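DNA gyrase, B subunit, truncated (Myxococcus xanthus, PDB 3CWV) probably takes part, as a GyrB-type subunit, in the ATP-dependent breakage, passage and rejoining of double-stranded DNA. Local coordinates at residues Y36-A46 with R177-L188; Q222-F230 with L339-V349. All coordinates share one frame; numbering follows the deposited sequence.

Interaction 1: Y36-A46 with R177-L188; sequences YFLLDVAYEEA and RCNELAALAPGL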
loop_
_atom_site.group_PDB
_atom_site.type_symbol
_atom_site.label_atom_id
_atom_site.label_comp_id
_atom_site.label_asym_id
_atom_site.label_seq_id
_atom_site.Cartn_x
_atom_site.Cartn_y
_atom_site.Cartn_z
ATOM N N TYR A 36 0.328 -7.138 7.066
ATOM C CA TYR A 36 0.303 -6.475 5.748
ATOM C C TYR A 36 -1.045 -6.717 5.050
ATOM O O TYR A 36 -1.547 -5.825 4.351
ATOM C CB TYR A 36 1.442 -6.977 4.848
ATOM C CG TYR A 36 2.849 -6.715 5.395
ATOM C CD1 TYR A 36 3.114 -5.653 6.269
ATOM C CD2 TYR A 36 3.916 -7.526 5.003
ATOM C CE1 TYR A 36 4.429 -5.418 6.746
ATOM C CE2 TYR A 36 5.215 -7.312 5.490
ATOM C CZ TYR A 36 5.454 -6.263 6.344
ATOM O OH TYR A 36 6.722 -6.063 6.813
ATOM N N PHE A 37 -1.623 -7.910 5.226
ATOM C CA PHE A 37 -2.952 -8.191 4.637
ATOM C C PHE A 37 -4.011 -7.219 5.187
ATOM O O PHE A 37 -4.888 -6.730 4.442
ATOM C CB PHE A 37 -3.419 -9.646 4.875
ATOM C CG PHE A 37 -2.528 -10.727 4.247
ATOM C CD1 PHE A 37 -1.775 -10.473 3.113
ATOM C CD2 PHE A 37 -2.515 -12.012 4.793
ATOM C CE1 PHE A 37 -0.980 -11.508 2.516
ATOM C CE2 PHE A 37 -1.741 -13.030 4.223
ATOM C CZ PHE A 37 -0.973 -12.777 3.082
ATOM N N LEU A 38 -3.985 -6.979 6.498
ATOM C CA LEU A 38 -4.884 -5.953 7.098
ATOM C C LEU A 38 -4.662 -4.543 6.540
ATOM O O LEU A 38 -5.616 -3.854 6.147
ATOM C CB LEU A 38 -4.793 -5.940 8.631
ATOM C CG LEU A 38 -5.756 -6.818 9.414
ATOM C CD1 LEU A 38 -5.383 -6.740 10.890
ATOM C CD2 LEU A 38 -7.247 -6.361 9.215
ATOM N N LEU A 39 -3.424 -4.071 6.552
ATOM C CA LEU A 39 -3.082 -2.790 5.921
ATOM C C LEU A 39 -3.536 -2.681 4.454
ATOM O O LEU A 39 -3.999 -1.610 4.018
ATOM C CB LEU A 39 -1.555 -2.528 6.014
ATOM C CG LEU A 39 -1.108 -2.272 7.467
ATOM C CD1 LEU A 39 0.435 -2.276 7.566
ATOM C CD2 LEU A 39 -1.668 -0.965 7.958
ATOM N N ASP A 40 -3.426 -3.782 3.699
ATOM C CA ASP A 40 -3.890 -3.792 2.299
ATOM C C ASP A 40 -5.427 -3.581 2.193
ATOM O O ASP A 40 -5.921 -2.961 1.232
ATOM C CB ASP A 40 -3.519 -5.091 1.592
ATOM C CG ASP A 40 -2.003 -5.215 1.261
ATOM O OD1 ASP A 40 -1.239 -4.232 1.368
ATOM O OD2 ASP A 40 -1.596 -6.342 0.890
ATOM N N VAL A 41 -6.175 -4.148 3.140
ATOM C CA VAL A 41 -7.623 -3.892 3.234
ATOM C C VAL A 41 -7.915 -2.386 3.368
ATOM O O VAL A 41 -8.763 -1.828 2.645
ATOM C CB VAL A 41 -8.285 -4.624 4.441
ATOM C CG1 VAL A 41 -9.769 -4.229 4.530
ATOM C CG2 VAL A 41 -8.195 -6.118 4.291
ATOM N N ALA A 42 -7.209 -1.736 4.293
ATOM C CA ALA A 42 -7.358 -0.299 4.547
ATOM C C ALA A 42 -6.937 0.511 3.316
ATOM O O ALA A 42 -7.608 1.469 2.943
ATOM C CB ALA A 42 -6.513 0.119 5.795
ATOM N N TYR A 43 -5.855 0.098 2.658
ATOM C CA TYR A 43 -5.428 0.741 1.415
ATOM C C TYR A 43 -6.524 0.717 0.347
ATOM O O TYR A 43 -6.733 1.710 -0.335
ATOM C CB TYR A 43 -4.188 0.083 0.797
ATOM C CG TYR A 43 -3.924 0.667 -0.556
ATOM C CD1 TYR A 43 -3.367 1.944 -0.683
ATOM C CD2 TYR A 43 -4.302 -0.009 -1.709
ATOM C CE1 TYR A 43 -3.153 2.501 -1.938
ATOM C CE2 TYR A 43 -4.108 0.530 -2.954
ATOM C CZ TYR A 43 -3.530 1.785 -3.063
ATOM O OH TYR A 43 -3.336 2.311 -4.300
ATOM N N GLU A 44 -7.178 -0.424 0.163
ATOM C CA GLU A 44 -8.171 -0.526 -0.898
ATOM C C GLU A 44 -9.365 0.380 -0.612
ATOM O O GLU A 44 -9.920 1.024 -1.536
ATOM C CB GLU A 44 -8.593 -1.981 -1.129
ATOM C CG GLU A 44 -9.766 -2.145 -2.112
ATOM C CD GLU A 44 -9.420 -1.810 -3.568
ATOM O OE1 GLU A 44 -8.236 -1.642 -3.918
ATOM O OE2 GLU A 44 -10.358 -1.726 -4.381
ATOM N N GLU A 45 -9.765 0.464 0.653
ATOM C CA GLU A 45 -10.813 1.424 1.033
ATOM C C GLU A 45 -10.359 2.860 0.787
ATOM O O GLU A 45 -11.120 3.671 0.227
ATOM C CB GLU A 45 -11.216 1.272 2.494
ATOM C CG GLU A 45 -11.764 -0.119 2.806
ATOM C CD GLU A 45 -13.079 -0.405 2.075
ATOM O OE1 GLU A 45 -14.095 0.277 2.342
ATOM O OE2 GLU A 45 -13.075 -1.311 1.227
ATOM N N ALA A 46 -9.141 3.193 1.210
ATOM C CA ALA A 46 -8.591 4.548 0.961
ATOM C C ALA A 46 -8.493 4.837 -0.542
ATOM O O ALA A 46 -8.838 5.940 -0.978
ATOM C CB ALA A 46 -7.218 4.730 1.634
ATOM N N ARG A 177 5.931 0.442 6.977
ATOM C CA ARG A 177 4.844 0.116 6.050
ATOM C C ARG A 177 3.701 1.121 6.210
ATOM O O ARG A 177 3.015 1.478 5.242
ATOM C CB ARG A 177 4.351 -1.320 6.260
ATOM C CG ARG A 177 3.147 -1.741 5.415
ATOM C CD ARG A 177 3.456 -1.919 3.923
ATOM N NE ARG A 177 4.498 -2.921 3.687
ATOM C CZ ARG A 177 4.343 -4.062 3.010
ATOM N NH1 ARG A 177 3.173 -4.401 2.457
ATOM N NH2 ARG A 177 5.389 -4.866 2.876
ATOM N N CYS A 178 3.496 1.586 7.428
ATOM C CA CYS A 178 2.461 2.581 7.672
ATOM C C CYS A 178 2.814 3.911 6.976
ATOM O O CYS A 178 1.961 4.562 6.366
ATOM C CB CYS A 178 2.286 2.800 9.169
ATOM S SG CYS A 178 1.424 1.479 10.052
ATOM N N ASN A 179 4.082 4.303 7.083
ATOM C CA ASN A 179 4.582 5.509 6.430
ATOM C C ASN A 179 4.370 5.432 4.908
ATOM O O ASN A 179 3.904 6.403 4.298
ATOM C CB ASN A 179 6.064 5.696 6.817
ATOM C CG ASN A 179 6.634 7.064 6.434
ATOM O OD1 ASN A 179 5.999 7.900 5.758
ATOM N ND2 ASN A 179 7.873 7.281 6.849
ATOM N N GLU A 180 4.687 4.279 4.306
ATOM C CA GLU A 180 4.470 4.058 2.883
ATOM C C GLU A 180 3.010 4.181 2.511
ATOM O O GLU A 180 2.683 4.752 1.489
ATOM C CB GLU A 180 4.860 2.649 2.487
ATOM C CG GLU A 180 6.299 2.339 2.576
ATOM C CD GLU A 180 6.566 0.915 2.140
ATOM O OE1 GLU A 180 5.602 0.197 1.755
ATOM O OE2 GLU A 180 7.741 0.513 2.191
ATOM N N LEU A 181 2.140 3.572 3.311
ATOM C CA LEU A 181 0.703 3.625 3.066
ATOM C C LEU A 181 0.169 5.085 3.044
ATOM O O LEU A 181 -0.622 5.453 2.163
ATOM C CB LEU A 181 -0.033 2.784 4.112
ATOM C CG LEU A 181 -1.556 2.905 4.197
ATOM C CD1 LEU A 181 -2.213 2.399 2.911
ATOM C CD2 LEU A 181 -2.114 2.166 5.411
ATOM N N ALA A 182 0.605 5.908 4.000
ATOM C CA ALA A 182 0.282 7.345 3.964
ATOM C C ALA A 182 0.739 8.041 2.672
ATOM O O ALA A 182 0.022 8.896 2.131
ATOM C CB ALA A 182 0.858 8.070 5.198
ATOM N N ALA A 183 1.925 7.683 2.184
ATOM C CA ALA A 183 2.449 8.219 0.916
ATOM C C ALA A 183 1.671 7.722 -0.306
ATOM O O ALA A 183 1.467 8.468 -1.271
ATOM C CB ALA A 183 3.936 7.851 0.756
ATOM N N LEU A 184 1.260 6.456 -0.275
ATOM C CA LEU A 184 0.658 5.837 -1.463
ATOM C C LEU A 184 -0.814 6.221 -1.599
ATOM O O LEU A 184 -1.385 6.134 -2.676
ATOM C CB LEU A 184 0.810 4.320 -1.419
ATOM C CG LEU A 184 2.260 3.908 -1.625
ATOM C CD1 LEU A 184 2.504 2.477 -1.201
ATOM C CD2 LEU A 184 2.684 4.124 -3.066
ATOM N N ALA A 185 -1.410 6.633 -0.489
ATOM C CA ALA A 185 -2.800 7.052 -0.458
ATOM C C ALA A 185 -2.838 8.482 0.112
ATOM O O ALA A 185 -3.200 8.717 1.258
ATOM C CB ALA A 185 -3.629 6.056 0.367
ATOM N N PRO A 186 -2.388 9.459 -0.705
ATOM C CA PRO A 186 -2.151 10.815 -0.206
ATOM C C PRO A 186 -3.374 11.403 0.451
ATOM O O PRO A 186 -4.465 11.338 -0.121
ATOM C CB PRO A 186 -1.793 11.630 -1.466
ATOM C CG PRO A 186 -1.817 10.708 -2.607
ATOM C CD PRO A 186 -2.061 9.293 -2.131
ATOM N N GLY A 187 -3.204 11.950 1.649
ATOM C CA GLY A 187 -4.332 12.475 2.400
ATOM C C GLY A 187 -4.874 11.503 3.440
ATOM O O GLY A 187 -5.500 11.924 4.403
ATOM N N LEU A 188 -4.638 10.208 3.251
ATOM C CA LEU A 188 -4.988 9.218 4.274
ATOM C C LEU A 188 -4.176 9.482 5.564
ATOM O O LEU A 188 -2.957 9.656 5.497
ATOM C CB LEU A 188 -4.642 7.807 3.773
ATOM C CG LEU A 188 -4.951 6.644 4.721
ATOM C CD1 LEU A 188 -6.447 6.598 5.072
ATOM C CD2 LEU A 188 -4.478 5.303 4.127
HETATM O O HOH W 1 -0.949 4.340 -5.154
#
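Y36 and R177 stack between two nearly parallel helices, 28-47 and 171-184, in the GHKL-type ATPase domain expected of a GyrB subunit. Both helices pack on the large mixed sheet: L39 also touches L66 of strand 64-70, and C178 touches W203 of strand 199-204. The two short axes come within 10.8 Å and run 13° apart.

The guanidinium of R177 lies flat over one face of the Y36 ring, planes 9° apart. R177 CZ sits 3.8 Å from the centroid of that ring, almost straight above it, a cation-pi contact. The R177 chain leaves with CG anti to its N (chi1 176°), then bends at chi2 and chi3 to lay the group down. D40 is close enough that its charge may add a weak pull. With an alanine in place of Y36, the guanidinium would probably lose its stacking surface and be freer to turn.

Toward the C-terminal ends of both helices the surfaces mesh as apolar bumps and hollows. L39 CD1 presses on the bend of the arginine chain, 3.5 Å from R177 CG. Its other branch, CD2, meets L181 CD2 at 4.1 Å. L181 therefore fills the hollow between L39 and Y43; its second methyl, CD1, rests 3.7 Å from Y43 CB and near the edge of the Y43 ring. Nearer those ends, small residues let the backbones close in. A46 CB lies 4.0 Å from A185 CB, just where helix 171-184 ends. It also nests against both methyls of L188, beyond the type II turn 185-188. The Y43 ring reaches across to this helix end, where a water bridges the two segments, 3.2 Å from Y43 OH and 3.1 Å from L184 O.

Interaction 2: Q222-F230 with L339-V349; sequences QLHPEPVVF and LFIELLREHPV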
loop_
_atom_site.group_PDB
_atom_site.type_symbol
_atom_site.label_atom_id
_atom_site.label_comp_id
_atom_site.label_asym_id
_atom_site.label_seq_id
_atom_site.Cartn_x
_atom_site.Cartn_y
_atom_site.Cartn_z
ATOM N N GLN A 222 20.193 17.983 -2.338
ATOM C CA GLN A 222 19.187 18.062 -3.395
ATOM C C GLN A 222 19.541 19.108 -4.464
ATOM O O GLN A 222 19.879 20.245 -4.132
ATOM C CB GLN A 222 17.808 18.357 -2.787
ATOM C CG GLN A 222 17.215 17.185 -1.998
ATOM C CD GLN A 222 16.060 17.576 -1.106
ATOM O OE1 GLN A 222 15.803 18.762 -0.881
ATOM N NE2 GLN A 222 15.349 16.573 -0.582
ATOM N N LEU A 223 19.438 18.722 -5.739
ATOM C CA LEU A 223 19.773 19.610 -6.859
ATOM C C LEU A 223 18.644 20.561 -7.234
ATOM O O LEU A 223 18.811 21.445 -8.078
ATOM C CB LEU A 223 20.202 18.799 -8.088
ATOM C CG LEU A 223 21.491 17.995 -7.954
ATOM C CD1 LEU A 223 21.785 17.269 -9.254
ATOM C CD2 LEU A 223 22.653 18.895 -7.576
ATOM N N HIS A 224 17.486 20.355 -6.626
ATOM C CA HIS A 224 16.338 21.214 -6.818
ATOM C C HIS A 224 15.471 21.088 -5.559
ATOM O O HIS A 224 15.482 20.038 -4.917
ATOM C CB HIS A 224 15.582 20.837 -8.107
ATOM C CG HIS A 224 15.295 19.368 -8.251
ATOM N ND1 HIS A 224 14.044 18.833 -8.028
ATOM C CD2 HIS A 224 16.084 18.334 -8.625
ATOM C CE1 HIS A 224 14.079 17.529 -8.245
ATOM N NE2 HIS A 224 15.306 17.200 -8.609
ATOM N N PRO A 225 14.764 22.170 -5.177
ATOM C CA PRO A 225 14.066 22.229 -3.897
ATOM C C PRO A 225 12.719 21.515 -3.839
ATOM O O PRO A 225 12.159 21.374 -2.747
ATOM C CB PRO A 225 13.848 23.735 -3.698
ATOM C CG PRO A 225 13.719 24.262 -5.085
ATOM C CD PRO A 225 14.640 23.442 -5.925
ATOM N N GLU A 226 12.191 21.108 -4.993
ATOM C CA GLU A 226 10.902 20.421 -5.026
ATOM C C GLU A 226 10.978 19.262 -6.017
ATOM O O GLU A 226 11.541 19.411 -7.116
ATOM C CB GLU A 226 9.785 21.410 -5.393
ATOM C CG GLU A 226 8.471 21.190 -4.657
ATOM C CD GLU A 226 8.588 21.348 -3.143
ATOM O OE1 GLU A 226 9.224 22.319 -2.670
ATOM O OE2 GLU A 226 8.030 20.498 -2.419
ATOM N N PRO A 227 10.450 18.080 -5.624
ATOM C CA PRO A 227 10.517 16.965 -6.559
ATOM C C PRO A 227 9.705 17.248 -7.811
ATOM O O PRO A 227 8.749 18.045 -7.780
ATOM C CB PRO A 227 9.912 15.793 -5.754
ATOM C CG PRO A 227 10.125 16.182 -4.314
ATOM C CD PRO A 227 9.836 17.676 -4.344
ATOM N N VAL A 228 10.098 16.628 -8.912
ATOM C CA VAL A 228 9.254 16.622 -10.106
ATOM C C VAL A 228 8.113 15.636 -9.862
ATOM O O VAL A 228 8.365 14.507 -9.464
ATOM C CB VAL A 228 10.029 16.194 -11.358
ATOM C CG1 VAL A 228 9.095 16.178 -12.574
ATOM C CG2 VAL A 228 11.208 17.118 -11.606
ATOM N N VAL A 229 6.869 16.049 -10.101
ATOM C CA VAL A 229 5.721 15.211 -9.756
ATOM C C VAL A 229 4.711 15.121 -10.891
ATOM O O VAL A 229 4.534 16.071 -11.654
ATOM C CB VAL A 229 4.986 15.717 -8.478
ATOM C CG1 VAL A 229 5.967 15.895 -7.346
ATOM C CG2 VAL A 229 4.273 17.034 -8.731
ATOM N N PHE A 230 4.051 13.972 -10.992
ATOM C CA PHE A 230 2.926 13.772 -11.908
ATOM C C PHE A 230 1.846 12.982 -11.194
ATOM O O PHE A 230 2.141 12.174 -10.304
ATOM C CB PHE A 230 3.371 13.019 -13.162
ATOM C CG PHE A 230 4.449 13.713 -13.931
ATOM C CD1 PHE A 230 4.161 14.849 -14.684
ATOM C CD2 PHE A 230 5.748 13.234 -13.910
ATOM C CE1 PHE A 230 5.152 15.493 -15.399
ATOM C CE2 PHE A 230 6.744 13.882 -14.624
ATOM C CZ PHE A 230 6.443 15.011 -15.364
ATOM N N LEU A 339 5.201 16.742 -21.202
ATOM C CA LEU A 339 5.264 17.417 -19.907
ATOM C C LEU A 339 6.684 17.539 -19.393
ATOM O O LEU A 339 7.038 18.569 -18.834
ATOM C CB LEU A 339 4.389 16.707 -18.870
ATOM C CG LEU A 339 2.874 16.670 -19.094
ATOM C CD1 LEU A 339 2.176 15.903 -17.966
ATOM C CD2 LEU A 339 2.264 18.066 -19.230
ATOM N N PHE A 340 7.493 16.496 -19.582
ATOM C CA PHE A 340 8.888 16.512 -19.188
ATOM C C PHE A 340 9.657 17.548 -20.034
ATOM O O PHE A 340 10.473 18.297 -19.491
ATOM C CB PHE A 340 9.542 15.149 -19.415
ATOM C CG PHE A 340 9.540 14.205 -18.208
ATOM C CD1 PHE A 340 10.091 14.578 -16.990
ATOM C CD2 PHE A 340 9.049 12.896 -18.348
ATOM C CE1 PHE A 340 10.138 13.680 -15.912
ATOM C CE2 PHE A 340 9.077 12.004 -17.299
ATOM C CZ PHE A 340 9.621 12.387 -16.066
ATOM N N ILE A 341 9.431 17.548 -21.355
ATOM C CA ILE A 341 10.044 18.531 -22.279
ATOM C C ILE A 341 9.819 19.983 -21.802
ATOM O O ILE A 341 10.777 20.719 -21.576
ATOM C CB ILE A 341 9.547 18.342 -23.749
ATOM C CG1 ILE A 341 10.131 17.052 -24.343
ATOM C CG2 ILE A 341 9.952 19.543 -24.639
ATOM C CD1 ILE A 341 9.560 16.656 -25.693
ATOM N N GLU A 342 8.564 20.379 -21.632
ATOM C CA GLU A 342 8.250 21.724 -21.177
ATOM C C GLU A 342 8.805 22.007 -19.781
ATOM O O GLU A 342 9.462 23.025 -19.549
ATOM C CB GLU A 342 6.748 21.938 -21.195
ATOM C CG GLU A 342 6.296 23.269 -20.600
ATOM C CD GLU A 342 6.516 24.488 -21.521
ATOM O OE1 GLU A 342 5.886 25.542 -21.261
ATOM O OE2 GLU A 342 7.307 24.405 -22.494
ATOM N N LEU A 343 8.550 21.084 -18.859
ATOM C CA LEU A 343 8.991 21.211 -17.481
ATOM C C LEU A 343 10.486 21.417 -17.363
ATOM O O LEU A 343 10.948 22.212 -16.531
ATOM C CB LEU A 343 8.610 19.935 -16.724
ATOM C CG LEU A 343 9.154 19.584 -15.356
ATOM C CD1 LEU A 343 8.129 18.657 -14.741
ATOM C CD2 LEU A 343 10.503 18.911 -15.421
ATOM N N LEU A 344 11.244 20.671 -18.163
ATOM C CA LEU A 344 12.685 20.629 -17.997
ATOM C C LEU A 344 13.375 21.864 -18.593
ATOM O O LEU A 344 14.541 22.110 -18.312
ATOM C CB LEU A 344 13.282 19.340 -18.584
ATOM C CG LEU A 344 13.108 17.990 -17.847
ATOM C CD1 LEU A 344 13.521 16.801 -18.713
ATOM C CD2 LEU A 344 13.875 17.957 -16.531
ATOM N N ARG A 345 12.645 22.637 -19.392
ATOM C CA ARG A 345 13.225 23.805 -20.061
ATOM C C ARG A 345 13.907 24.696 -19.036
ATOM O O ARG A 345 15.125 24.918 -19.100
ATOM C CB ARG A 345 12.159 24.599 -20.829
ATOM C CG ARG A 345 11.784 23.977 -22.171
ATOM C CD ARG A 345 10.673 24.749 -22.878
ATOM N NE ARG A 345 10.253 24.094 -24.121
ATOM C CZ ARG A 345 11.021 23.969 -25.205
ATOM N NH1 ARG A 345 12.270 24.446 -25.213
ATOM N NH2 ARG A 345 10.547 23.359 -26.287
ATOM N N GLU A 346 13.110 25.160 -18.075
ATOM C CA GLU A 346 13.581 26.099 -17.045
ATOM C C GLU A 346 13.791 25.452 -15.671
ATOM O O GLU A 346 13.776 26.146 -14.648
ATOM C CB GLU A 346 12.604 27.272 -16.926
ATOM C CG GLU A 346 12.580 28.173 -18.153
ATOM C CD GLU A 346 13.924 28.834 -18.430
ATOM O OE1 GLU A 346 14.421 29.589 -17.556
ATOM O OE2 GLU A 346 14.476 28.608 -19.533
ATOM N N HIS A 347 13.986 24.131 -15.655
ATOM C CA HIS A 347 14.212 23.382 -14.416
ATOM C C HIS A 347 15.691 23.394 -14.066
ATOM O O HIS A 347 16.527 23.196 -14.943
ATOM C CB HIS A 347 13.750 21.923 -14.566
ATOM C CG HIS A 347 13.625 21.191 -13.265
ATOM N ND1 HIS A 347 14.688 20.557 -12.659
ATOM C CD2 HIS A 347 12.559 20.991 -12.457
ATOM C CE1 HIS A 347 14.281 19.997 -11.534
ATOM N NE2 HIS A 347 12.995 20.260 -11.382
ATOM N N PRO A 348 16.019 23.620 -12.778
ATOM C CA PRO A 348 17.401 23.690 -12.312
ATOM C C PRO A 348 18.290 22.516 -12.716
ATOM O O PRO A 348 19.483 22.711 -12.943
ATOM C CB PRO A 348 17.248 23.743 -10.785
ATOM C CG PRO A 348 15.958 24.394 -10.573
ATOM C CD PRO A 348 15.068 23.873 -11.677
ATOM N N VAL A 349 17.725 21.315 -12.825
ATOM C CA VAL A 349 18.535 20.106 -13.014
ATOM C C VAL A 349 18.976 19.810 -14.462
ATOM O O VAL A 349 19.960 19.102 -14.684
ATOM C CB VAL A 349 17.794 18.860 -12.435
ATOM C CG1 VAL A 349 16.815 18.279 -13.468
ATOM C CG2 VAL A 349 18.795 17.803 -11.964
HETATM O O HOH W 2 10.609 20.213 -9.489
#
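The rings of H224 and H347 meet edge to face, and so do those of F230 and F340. Of these two T-shaped pairs, F230-F340 joins edge strand 228-234 to helix 328-345, a helix-on-sheet packing in the GyrB family's second domain; H224-H347 joins the loop before the strand to the turn after the helix. H347 points its CE1 at one face of H224, 3.5 Å from H224 CG, with the planes at 67°. The H224 edge is used too: ND1 donates to E226 O at 2.7 Å, nearly in the ring plane but from above the carbonyl plane. H224 NE2 is bound by W245 N. P348 CD lies over one face of H347, toward the rim. H347 ND1 accepts from V349 N at 3.1 Å, capping the turn into the next helix.

In the other pair F230 turns its edge to the face of F340, CE2 lying 3.5 Å from F340 CZ. F340 also packs on L276 and A279 of helix 267-284. L339 CB lies alongside F230 CE1.

V228 links the two pairs. With CG1 anti to the backbone N (chi1 179°), this methyl pushes tightly against L343 CD1, at 3.4 Å. Its CG2 lies 3.6 Å from H347 NE2. That nitrogen also meets a water in its ring plane at 3.0 Å, and the same water donates to E226 O at 2.7 Å.

Interaction 1 closes before interaction 2 opens, so the two contacts follow in series along the chain. Their centres lie 28 Å apart, and their nearest atoms about 9 Å, without touching. They share no sheet and no helix. Interaction 1 joins two helices that lie against the large mixed sheet, close to the centre of the chain. Interaction 2 lies about 27 Å from that centre and joins an edge strand of the five-stranded sheet to helix 328-345. Helix 208-217 falls between them in sequence. This is consistent with the ATPase and transducer domains expected of GyrB proteins. Y43 of interaction 1 also touches A259, so that contact lies close to the second domain.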